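Local coordinates for protein SusD homolog (Bacteroides thetaiotaomicron, PDB 3SGH) that probably binds glycans at the outer membrane, as a SusD-like lipoprotein built on an alpha-alpha superhelix, at residues R326-G329 and A330-W334. Sequence-based numbering, arbitrary orientation.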
# COMPACT_ATOMS: atom_id res chain seq x y z
N ARG A 326 -8.98 -11.79 -5.80
CA ARG A 326 -9.89 -12.71 -6.48
C ARG A 326 -11.18 -12.90 -5.68
O ARG A 326 -12.25 -13.03 -6.27
CB ARG A 326 -9.19 -14.06 -6.78
CG ARG A 326 -8.18 -13.93 -7.92
CD ARG A 326 -7.46 -15.23 -8.22
NE ARG A 326 -6.56 -15.58 -7.14
CZ ARG A 326 -5.86 -16.71 -7.08
NH1 ARG A 326 -5.96 -17.62 -8.06
NH2 ARG A 326 -5.05 -16.94 -6.07
N ALA A 327 -11.11 -12.89 -4.36
CA ALA A 327 -12.32 -13.01 -3.55
C ALA A 327 -13.24 -11.84 -3.85
O ALA A 327 -14.42 -12.03 -4.07
CB ALA A 327 -11.99 -13.09 -2.05
N GLU A 328 -12.69 -10.61 -3.86
CA GLU A 328 -13.47 -9.43 -4.15
C GLU A 328 -14.02 -9.50 -5.58
O GLU A 328 -15.17 -9.18 -5.79
CB GLU A 328 -12.69 -8.11 -3.91
CG GLU A 328 -13.61 -6.92 -4.17
CD GLU A 328 -13.05 -5.56 -3.81
OE1 GLU A 328 -11.85 -5.44 -3.49
OE2 GLU A 328 -13.87 -4.59 -3.88
N GLY A 329 -13.19 -9.88 -6.55
CA GLY A 329 -13.63 -10.05 -7.91
C GLY A 329 -14.81 -11.01 -7.97
O GLY A 329 -15.80 -10.75 -8.66
N ALA A 330 -14.74 -12.10 -7.22
CA ALA A 330 -15.86 -13.05 -7.19
C ALA A 330 -17.14 -12.43 -6.64
O ALA A 330 -18.25 -12.68 -7.18
CB ALA A 330 -15.45 -14.36 -6.43
N LEU A 331 -17.03 -11.64 -5.57
CA LEU A 331 -18.17 -10.89 -5.02
C LEU A 331 -18.82 -9.94 -6.04
O LEU A 331 -20.04 -9.69 -6.01
CB LEU A 331 -17.74 -10.08 -3.80
CG LEU A 331 -17.38 -10.92 -2.55
CD1 LEU A 331 -17.03 -9.91 -1.46
CD2 LEU A 331 -18.56 -11.82 -2.15
N LYS A 332 -17.99 -9.45 -6.95
CA LYS A 332 -18.47 -8.52 -7.98
C LYS A 332 -19.19 -9.26 -9.12
O LYS A 332 -19.70 -8.64 -10.06
CB LYS A 332 -17.30 -7.73 -8.56
CG LYS A 332 -16.71 -6.68 -7.64
CD LYS A 332 -15.52 -6.04 -8.36
CE LYS A 332 -14.85 -4.97 -7.54
NZ LYS A 332 -15.76 -3.84 -7.25
N GLY A 333 -19.18 -10.58 -9.10
CA GLY A 333 -19.70 -11.37 -10.21
C GLY A 333 -18.71 -11.64 -11.33
O GLY A 333 -19.12 -12.15 -12.38
N TRP A 334 -17.43 -11.35 -11.12
CA TRP A 334 -16.40 -11.61 -12.14
C TRP A 334 -16.05 -13.10 -12.14
O TRP A 334 -16.32 -13.82 -11.17
CB TRP A 334 -15.16 -10.77 -11.89
CG TRP A 334 -15.36 -9.28 -11.95
CD1 TRP A 334 -16.48 -8.57 -12.29
CD2 TRP A 334 -14.35 -8.30 -11.66
NE1 TRP A 334 -16.22 -7.22 -12.22
CE2 TRP A 334 -14.92 -7.03 -11.84
CE3 TRP A 334 -13.01 -8.40 -11.26
CZ2 TRP A 334 -14.19 -5.86 -11.66
CZ3 TRP A 334 -12.29 -7.23 -11.05
CH2 TRP A 334 -12.90 -5.97 -11.25
O HOH W 1 -16.44 -4.34 -4.55
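W334 N comes back on G329 O at 3.0 Å, closing the Schellman motif that ends helix 319-331 of this SusD-like alpha-alpha superhelix. G333 makes the turn at positive phi (86°), where a CB would collide with the carbonyl O of K332, and its N bonds to A330 O. Upstream the regular helical pattern holds: A330 N donates to R326 O at 2.8 Å, and L331 N to A327 O. K332 N reaches E328 O less straight, at an N-H...O angle of 138°, with a weak second branch to G329 O.

Among the charged groups, the E328 chain runs extended, its CG anti to the backbone N (chi1 -177°), and it crosses K332 so that E328 OE2 lies 3.8 Å from K332 CE. The salt bridge from E328 OE2 to K332 NZ is long, 3.9 Å; a water bridges the pair, donating a hydrogen bond to E328 OE2 and accepting one from K332 NZ. OE2 also pairs with R431. A glutamine in place of E328 would probably leave both R431 and K332 without their carboxylate mate.

Nonpolar packing finishes the helix end. W334 lies against helix 204-217, and I197 of helix 181-198 touches E328, K332 and W334. The indole lies against the last turn, W334 CE3 3.8 Å from G329 CA, while K332 CD sits over one face of the W334 ring near its rim, 3.5 Å above the plane.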